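Local coordinates for lipopolysaccharide heptosyltransferase 2 (Escherichia coli, PDB 1PSW), which transfers the second heptose from ADP-L-glycero-D-manno-heptose onto the heptosyl-Kdo2-lipid A module while the core oligosaccharide of lipopolysaccharide is being built, at residues Cys171-Leu176 with Leu252-Ile257; Val217-Ala222 with Ile257-Cys262; Ile210-Gln215 with Glu338-Leu343. All blocks are in the same frame, centred on the assembly; numbering follows the deposited sequence.

How the contacts relate
All three contacts belong to the C-terminal domain, a Rossmann-like half of the GT-B fold built on the parallel sheet of strands 182-186 to 302-306. Contacts 1 and 2 lie side by side, their centres about 7 Å apart; they share I257 and helix 252-260, with L258 of contact 2 touching C171, F174 and L176 of contact 1. Contact 3 is about 17 Å from contact 2 and 21 Å from contact 1, centre to centre. Along the chain contact 2 is nested within the loop closed by contact 3, and contact 1 crosses both. Strand 182-186 joins them: M182 touches C171, L176, A261 and Q215, while I183 carries Y214 and L343.

Contact 1 of 3, residues Cys171-Leu176 with Leu252-Ile257; sequences CNQFSL and LDQAVI
A Schellman motif closes helix 164-173, and the two residues at this turn, Q173 and F174, meet Q254 in the first turn of helix 252-260. In the motif L176 N bonds to C171 O at 2.8 Å and S175 N to N172 O, with S175 at positive phi. Q173 reaches over as an extended arm, its CG anti to the backbone N (chi1 173°), and its amide oxygen takes a weak hydrogen bond from the other glutamine: Q254 NE2 to Q173 OE1 is 3.1 Å, bent to 140° at the hydrogen. The two amides are almost perpendicular, their planes 85° apart.

F174 offers the rim of its ring to the same amide. Q254 NE2 lies 3.5 Å from F174 CE2, close to the ring plane, and Q254 CD is in that plane, 3.7 Å from F174 CZ. The Q254 amide is thus met at the ring's edge and does not stack on a face. Its oxygen is held by the residue just before the helix, Q251, whose N donates to Q254 OE1 and helps to fix the amide's rotation. Beyond this polar corner F174 packs on L246, T250 and L258, and its carbonyl oxygen is bound by R244 NE. The arrangement is that of a Schellman-terminated helix end docked against the N-terminal turn of a neighbouring helix in a Rossmann-like domain.

Contact 2 of 3, residues Val217-Ala222 with Ile257-Cys262; sequences VLFGSA and ILIAAC
F219, following L218 at the C-terminal side of strand 215-218, packs onto helix 252-260, the helix of the crossover from strand 243-245 to strand 264-268 in this Rossmann-like domain. Along the first segment, V217 comes first: its CB is directed toward the helix, but V217 CG1 lies against one face of the F219 ring, 3.7 Å above its plane. L218 packs against F185. F219 then carries the contact. With CG anti to its carbonyl carbon (chi1 -62°), the ring projects among L258, I259 and C262. The face opposite V217 receives I259 CG1 in a CH-pi contact, 4.0 Å from the ring centroid and 18° off the normal. L258 approaches obliquely, its CB 3.5 Å from F219 CE1. L272 of helix 271-278 also touches F219. After G220 the backbone moves away from helix 252-260, and S221 N is bound by D224 OD2. The F219 ring is therefore sandwiched between two aliphatic side chains, and its last neighbour makes a sulfur-aromatic contact at the edge: C262 SG lies in the ring plane, 3.9 Å from F219 CE2.

Contact 3 of 3, residues Ile210-Gln215 with Glu338-Leu343; sequences IDEGYQ and ELNALL
N340 ND2 donates to E212 OE2 at 3.0 Å, joining the turn after helix 199-211 to the C-terminal helix 332-347. The bond is moderately bent, 144° at the hydrogen; it uses the syn lone pair of the carboxylate oxygen, while that oxygen lies 22° out of the amide plane of N340. The two side chains come from opposite directions, and their flat ends are turned only 29° apart. E212 OE1 is 2.7 Å from N340 OD1; two oxygens this close suggest, without proving, that the carboxyl group holds a proton. E212 spans the gap with its chain extended beyond CG.

G213 follows at positive phi in a Schellman motif, its N bonded back to I210 O at 3.2 Å. Beyond this turn the CB of Y214, too, is directed toward the helix. The phenol end does the touching there: Y214 OH is 3.6 Å from L343 CD1, and the same methyl is 3.8 Å from Y214 CZ, approaching the ring obliquely. L343, about one turn along the helix from N340, also brings its CB near the hydroxyl, so the polar and apolar pairs sit on one face of the helix. R180 NH2 binds Y214 O. On the sheet side, Y214 and L343 both rest on I183 of strand 182-186, L343 and L339 reach A264 of strand 264-268, and E338 and L342 lean on strand 302-306.

Contact 1 of 3, residues Cys171-Leu176 with Leu252-Ile257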
loop_
_atom_site.group_PDB
_atom_site.type_symbol
_atom_site.label_atom_id
_atom_site.label_comp_id
_atom_site.label_asym_id
_atom_site.label_seq_id
_atom_site.Cartn_x
_atom_site.Cartn_y
_atom_site.Cartn_z
ATOM N N CYS A 171 15.420 13.761 0.800
ATOM C CA CYS A 171 15.902 13.775 2.174
ATOM C C CYS A 171 16.207 15.218 2.583
ATOM O O CYS A 171 15.933 15.615 3.718
ATOM C CB CYS A 171 17.146 12.898 2.338
ATOM S SG CYS A 171 16.721 11.137 2.503
ATOM N N ASN A 172 16.780 16.007 1.673
ATOM C CA ASN A 172 17.063 17.408 1.996
ATOM C C ASN A 172 15.758 18.211 2.070
ATOM O O ASN A 172 15.632 19.126 2.880
ATOM C CB ASN A 172 17.995 18.059 0.958
ATOM C CG ASN A 172 19.429 17.569 1.058
ATOM O OD1 ASN A 172 19.963 17.366 2.156
ATOM N ND2 ASN A 172 20.069 17.400 -0.091
ATOM N N GLN A 173 14.797 17.876 1.217
ATOM C CA GLN A 173 13.508 18.561 1.195
ATOM C C GLN A 173 12.814 18.445 2.551
ATOM O O GLN A 173 12.031 19.309 2.939
ATOM C CB GLN A 173 12.646 17.949 0.090
ATOM C CG GLN A 173 11.206 18.406 -0.013
ATOM C CD GLN A 173 10.591 17.894 -1.301
ATOM O OE1 GLN A 173 10.563 16.684 -1.551
ATOM N NE2 GLN A 173 10.097 18.804 -2.124
ATOM N N PHE A 174 13.112 17.375 3.278
ATOM C CA PHE A 174 12.504 17.182 4.578
ATOM C C PHE A 174 13.474 17.369 5.742
ATOM O O PHE A 174 13.258 16.875 6.846
ATOM C CB PHE A 174 11.796 15.826 4.598
ATOM C CG PHE A 174 10.498 15.841 3.850
ATOM C CD1 PHE A 174 9.351 16.345 4.457
ATOM C CD2 PHE A 174 10.440 15.466 2.508
ATOM C CE1 PHE A 174 8.166 16.480 3.736
ATOM C CE2 PHE A 174 9.260 15.596 1.778
ATOM C CZ PHE A 174 8.125 16.107 2.393
ATOM N N SER A 175 14.546 18.110 5.469
ATOM C CA SER A 175 15.553 18.438 6.468
ATOM C C SER A 175 16.142 17.249 7.205
ATOM O O SER A 175 16.368 17.311 8.416
ATOM C CB SER A 175 14.963 19.417 7.481
ATOM O OG SER A 175 14.503 20.586 6.838
ATOM N N LEU A 176 16.388 16.170 6.474
ATOM C CA LEU A 176 16.966 14.981 7.070
ATOM C C LEU A 176 18.473 14.983 6.877
ATOM O O LEU A 176 18.973 15.349 5.812
ATOM C CB LEU A 176 16.366 13.721 6.441
ATOM C CG LEU A 176 14.875 13.510 6.704
ATOM C CD1 LEU A 176 14.379 12.291 5.937
ATOM C CD2 LEU A 176 14.645 13.332 8.199
ATOM N N LEU A 252 2.123 11.040 -0.948
ATOM C CA LEU A 252 2.509 9.639 -1.157
ATOM C C LEU A 252 3.773 9.426 -1.990
ATOM O O LEU A 252 4.541 8.497 -1.725
ATOM C CB LEU A 252 1.352 8.852 -1.787
ATOM C CG LEU A 252 0.139 8.631 -0.880
ATOM C CD1 LEU A 252 -0.994 7.956 -1.644
ATOM C CD2 LEU A 252 0.567 7.782 0.301
ATOM N N ASP A 253 3.990 10.275 -2.991
ATOM C CA ASP A 253 5.172 10.128 -3.823
ATOM C C ASP A 253 6.427 10.405 -2.995
ATOM O O ASP A 253 7.419 9.698 -3.118
ATOM C CB ASP A 253 5.072 11.027 -5.077
ATOM C CG ASP A 253 5.021 12.519 -4.758
ATOM O OD1 ASP A 253 4.402 12.921 -3.753
ATOM O OD2 ASP A 253 5.600 13.294 -5.548
ATOM N N GLN A 254 6.370 11.402 -2.119
ATOM C CA GLN A 254 7.512 11.706 -1.278
ATOM C C GLN A 254 7.701 10.605 -0.235
ATOM O O GLN A 254 8.832 10.266 0.122
ATOM C CB GLN A 254 7.307 13.046 -0.594
ATOM C CG GLN A 254 7.210 14.180 -1.577
ATOM C CD GLN A 254 6.749 15.462 -0.939
ATOM O OE1 GLN A 254 5.722 15.496 -0.261
ATOM N NE2 GLN A 254 7.505 16.531 -1.154
ATOM N N ALA A 255 6.595 10.051 0.257
ATOM C CA ALA A 255 6.666 8.972 1.235
ATOM C C ALA A 255 7.355 7.757 0.620
ATOM O O ALA A 255 8.188 7.116 1.261
ATOM C CB ALA A 255 5.261 8.597 1.716
ATOM N N VAL A 256 6.997 7.438 -0.623
ATOM C CA VAL A 256 7.590 6.302 -1.329
ATOM C C VAL A 256 9.106 6.465 -1.411
ATOM O O VAL A 256 9.861 5.539 -1.132
ATOM C CB VAL A 256 7.047 6.191 -2.761
ATOM C CG1 VAL A 256 7.908 5.237 -3.563
ATOM C CG2 VAL A 256 5.592 5.696 -2.726
ATOM N N ILE A 257 9.540 7.656 -1.807
ATOM C CA ILE A 257 10.959 7.961 -1.937
ATOM C C ILE A 257 11.693 7.825 -0.596
ATOM O O ILE A 257 12.709 7.151 -0.511
ATOM C CB ILE A 257 11.162 9.398 -2.500
ATOM C CG1 ILE A 257 10.625 9.474 -3.938
ATOM C CG2 ILE A 257 12.642 9.768 -2.453
ATOM C CD1 ILE A 257 10.406 10.890 -4.454
#

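Contact 2 of 3, residues Val217-Ala222 with Ile257-Cys262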
loop_
_atom_site.group_PDB
_atom_site.type_symbol
_atom_site.label_atom_id
_atom_site.label_comp_id
_atom_site.label_asym_id
_atom_site.label_seq_id
_atom_site.Cartn_x
_atom_site.Cartn_y
_atom_site.Cartn_z
ATOM N N VAL A 217 12.567 7.943 11.512
ATOM C CA VAL A 217 11.639 8.788 10.785
ATOM C C VAL A 217 10.272 8.130 10.884
ATOM O O VAL A 217 10.131 6.937 10.622
ATOM C CB VAL A 217 12.035 8.915 9.292
ATOM C CG1 VAL A 217 11.061 9.837 8.567
ATOM C CG2 VAL A 217 13.460 9.436 9.167
ATOM N N LEU A 218 9.267 8.916 11.257
ATOM C CA LEU A 218 7.899 8.420 11.419
ATOM C C LEU A 218 7.074 8.828 10.210
ATOM O O LEU A 218 7.020 10.009 9.872
ATOM C CB LEU A 218 7.275 9.022 12.688
ATOM C CG LEU A 218 8.180 9.012 13.927
ATOM C CD1 LEU A 218 7.554 9.806 15.073
ATOM C CD2 LEU A 218 8.436 7.564 14.354
ATOM N N PHE A 219 6.439 7.851 9.562
ATOM C CA PHE A 219 5.609 8.107 8.386
ATOM C C PHE A 219 4.146 7.866 8.718
ATOM O O PHE A 219 3.826 7.023 9.559
ATOM C CB PHE A 219 5.985 7.181 7.222
ATOM C CG PHE A 219 7.393 7.345 6.735
ATOM C CD1 PHE A 219 7.766 8.473 6.018
ATOM C CD2 PHE A 219 8.344 6.352 6.974
ATOM C CE1 PHE A 219 9.067 8.614 5.543
ATOM C CE2 PHE A 219 9.647 6.481 6.505
ATOM C CZ PHE A 219 10.008 7.613 5.788
ATOM N N GLY A 220 3.258 8.593 8.048
ATOM C CA GLY A 220 1.835 8.424 8.291
ATOM C C GLY A 220 1.021 9.547 7.681
ATOM O O GLY A 220 1.568 10.435 7.029
ATOM N N SER A 221 -0.291 9.510 7.884
ATOM C CA SER A 221 -1.173 10.542 7.354
ATOM C C SER A 221 -1.316 11.661 8.376
ATOM O O SER A 221 -0.761 11.585 9.472
ATOM C CB SER A 221 -2.552 9.955 7.053
ATOM O OG SER A 221 -3.141 9.464 8.239
ATOM N N ALA A 222 -2.066 12.698 8.015
ATOM C CA ALA A 222 -2.290 13.825 8.914
ATOM C C ALA A 222 -2.864 13.324 10.234
ATOM O O ALA A 222 -2.576 13.870 11.303
ATOM C CB ALA A 222 -3.252 14.829 8.268
ATOM N N ILE A 257 9.540 7.656 -1.807
ATOM C CA ILE A 257 10.959 7.961 -1.937
ATOM C C ILE A 257 11.693 7.825 -0.596
ATOM O O ILE A 257 12.709 7.151 -0.511
ATOM C CB ILE A 257 11.162 9.398 -2.500
ATOM C CG1 ILE A 257 10.625 9.474 -3.938
ATOM C CG2 ILE A 257 12.642 9.768 -2.453
ATOM C CD1 ILE A 257 10.406 10.890 -4.454
ATOM N N LEU A 258 11.150 8.444 0.448
ATOM C CA LEU A 258 11.783 8.386 1.775
ATOM C C LEU A 258 11.847 6.971 2.358
ATOM O O LEU A 258 12.829 6.599 3.001
ATOM C CB LEU A 258 11.066 9.327 2.746
ATOM C CG LEU A 258 11.261 10.817 2.425
ATOM C CD1 LEU A 258 10.383 11.683 3.321
ATOM C CD2 LEU A 258 12.730 11.196 2.594
ATOM N N ILE A 259 10.785 6.202 2.160
ATOM C CA ILE A 259 10.767 4.829 2.629
ATOM C C ILE A 259 11.889 4.061 1.912
ATOM O O ILE A 259 12.620 3.282 2.528
ATOM C CB ILE A 259 9.380 4.178 2.357
ATOM C CG1 ILE A 259 8.366 4.740 3.359
ATOM C CG2 ILE A 259 9.466 2.640 2.478
ATOM C CD1 ILE A 259 6.922 4.350 3.089
ATOM N N ALA A 260 12.045 4.309 0.617
ATOM C CA ALA A 260 13.087 3.648 -0.160
ATOM C C ALA A 260 14.473 3.992 0.398
ATOM O O ALA A 260 15.390 3.183 0.325
ATOM C CB ALA A 260 12.989 4.085 -1.626
ATOM N N ALA A 261 14.620 5.193 0.959
ATOM C CA ALA A 261 15.904 5.634 1.505
ATOM C C ALA A 261 16.232 5.049 2.881
ATOM O O ALA A 261 17.346 5.200 3.370
ATOM C CB ALA A 261 15.945 7.157 1.562
ATOM N N CYS A 262 15.260 4.393 3.508
ATOM C CA CYS A 262 15.462 3.789 4.827
ATOM C C CYS A 262 16.154 2.443 4.766
ATOM O O CYS A 262 15.900 1.664 3.855
ATOM C CB CYS A 262 14.129 3.571 5.537
ATOM S SG CYS A 262 13.258 5.099 6.004
#

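Contact 3 of 3, residues Ile210-Gln215 with Glu338-Leu343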
loop_
_atom_site.group_PDB
_atom_site.type_symbol
_atom_site.label_atom_id
_atom_site.label_comp_id
_atom_site.label_asym_id
_atom_site.label_seq_id
_atom_site.Cartn_x
_atom_site.Cartn_y
_atom_site.Cartn_z
ATOM N N ILE A 210 18.495 4.646 18.094
ATOM C CA ILE A 210 19.300 5.857 18.114
ATOM C C ILE A 210 20.596 5.561 18.860
ATOM O O ILE A 210 21.662 6.086 18.530
ATOM C CB ILE A 210 18.535 6.993 18.804
ATOM C CG1 ILE A 210 17.355 7.404 17.915
ATOM C CG2 ILE A 210 19.465 8.166 19.091
ATOM C CD1 ILE A 210 16.383 8.348 18.567
ATOM N N ASP A 211 20.505 4.698 19.863
ATOM C CA ASP A 211 21.684 4.340 20.629
ATOM C C ASP A 211 22.624 3.471 19.791
ATOM O O ASP A 211 23.823 3.420 20.064
ATOM C CB ASP A 211 21.287 3.610 21.910
ATOM C CG ASP A 211 22.482 3.281 22.780
ATOM O OD1 ASP A 211 23.211 4.219 23.171
ATOM O OD2 ASP A 211 22.694 2.084 23.073
ATOM N N GLU A 212 22.083 2.795 18.776
ATOM C CA GLU A 212 22.893 1.952 17.895
ATOM C C GLU A 212 23.511 2.746 16.747
ATOM O O GLU A 212 24.230 2.189 15.919
ATOM C CB GLU A 212 22.066 0.812 17.296
ATOM C CG GLU A 212 21.638 -0.250 18.278
ATOM C CD GLU A 212 20.972 -1.437 17.601
ATOM O OE1 GLU A 212 20.769 -1.406 16.368
ATOM O OE2 GLU A 212 20.650 -2.415 18.306
ATOM N N GLY A 213 23.211 4.038 16.674
ATOM C CA GLY A 213 23.776 4.859 15.614
ATOM C C GLY A 213 22.833 5.180 14.464
ATOM O O GLY A 213 23.262 5.726 13.451
ATOM N N TYR A 214 21.554 4.851 14.615
ATOM C CA TYR A 214 20.560 5.124 13.583
ATOM C C TYR A 214 19.744 6.366 13.935
ATOM O O TYR A 214 19.827 6.881 15.050
ATOM C CB TYR A 214 19.599 3.928 13.447
ATOM C CG TYR A 214 20.216 2.681 12.853
ATOM C CD1 TYR A 214 20.314 2.522 11.467
ATOM C CD2 TYR A 214 20.722 1.666 13.673
ATOM C CE1 TYR A 214 20.903 1.387 10.913
ATOM C CE2 TYR A 214 21.313 0.527 13.125
ATOM C CZ TYR A 214 21.400 0.397 11.748
ATOM O OH TYR A 214 21.991 -0.715 11.197
ATOM N N GLN A 215 18.979 6.861 12.966
ATOM C CA GLN A 215 18.070 7.975 13.202
ATOM C C GLN A 215 16.716 7.391 12.807
ATOM O O GLN A 215 16.650 6.460 12.003
ATOM C CB GLN A 215 18.417 9.202 12.352
ATOM C CG GLN A 215 18.261 9.045 10.849
ATOM C CD GLN A 215 18.457 10.366 10.126
ATOM O OE1 GLN A 215 17.687 11.307 10.321
ATOM N NE2 GLN A 215 19.494 10.446 9.296
ATOM N N GLU A 338 14.913 -8.826 15.632
ATOM C CA GLU A 338 14.527 -9.197 14.275
ATOM C C GLU A 338 15.046 -8.144 13.293
ATOM O O GLU A 338 15.491 -8.466 12.188
ATOM C CB GLU A 338 13.005 -9.282 14.163
ATOM C CG GLU A 338 12.515 -9.690 12.788
ATOM C CD GLU A 338 12.717 -11.166 12.513
ATOM O OE1 GLU A 338 12.118 -11.986 13.244
ATOM O OE2 GLU A 338 13.478 -11.504 11.579
ATOM N N LEU A 339 14.981 -6.884 13.711
ATOM C CA LEU A 339 15.425 -5.773 12.884
ATOM C C LEU A 339 16.940 -5.801 12.657
ATOM O O LEU A 339 17.393 -5.722 11.518
ATOM C CB LEU A 339 14.998 -4.449 13.526
ATOM C CG LEU A 339 15.016 -3.189 12.658
ATOM C CD1 LEU A 339 14.052 -3.350 11.487
ATOM C CD2 LEU A 339 14.612 -1.980 13.502
ATOM N N ASN A 340 17.727 -5.924 13.721
ATOM C CA ASN A 340 19.179 -5.952 13.553
ATOM C C ASN A 340 19.629 -7.085 12.630
ATOM O O ASN A 340 20.627 -6.958 11.918
ATOM C CB ASN A 340 19.891 -6.081 14.905
ATOM C CG ASN A 340 19.803 -4.817 15.732
ATOM O OD1 ASN A 340 19.901 -3.711 15.206
ATOM N ND2 ASN A 340 19.629 -4.973 17.038
ATOM N N ALA A 341 18.889 -8.190 12.631
ATOM C CA ALA A 341 19.236 -9.334 11.786
ATOM C C ALA A 341 19.088 -8.986 10.310
ATOM O O ALA A 341 19.974 -9.268 9.501
ATOM C CB ALA A 341 18.355 -10.528 12.128
ATOM N N LEU A 342 17.961 -8.375 9.961
ATOM C CA LEU A 342 17.702 -7.982 8.580
ATOM C C LEU A 342 18.643 -6.858 8.160
ATOM O O LEU A 342 19.030 -6.767 6.996
ATOM C CB LEU A 342 16.249 -7.519 8.420
ATOM C CG LEU A 342 15.132 -8.561 8.591
ATOM C CD1 LEU A 342 13.776 -7.856 8.561
ATOM C CD2 LEU A 342 15.211 -9.607 7.479
ATOM N N LEU A 343 19.003 -5.995 9.106
ATOM C CA LEU A 343 19.911 -4.900 8.799
ATOM C C LEU A 343 21.291 -5.465 8.480
ATOM O O LEU A 343 21.987 -4.953 7.604
ATOM C CB LEU A 343 19.988 -3.920 9.973
ATOM C CG LEU A 343 18.779 -2.982 10.119
ATOM C CD1 LEU A 343 18.797 -2.312 11.482
ATOM C CD2 LEU A 343 18.803 -1.941 9.015
#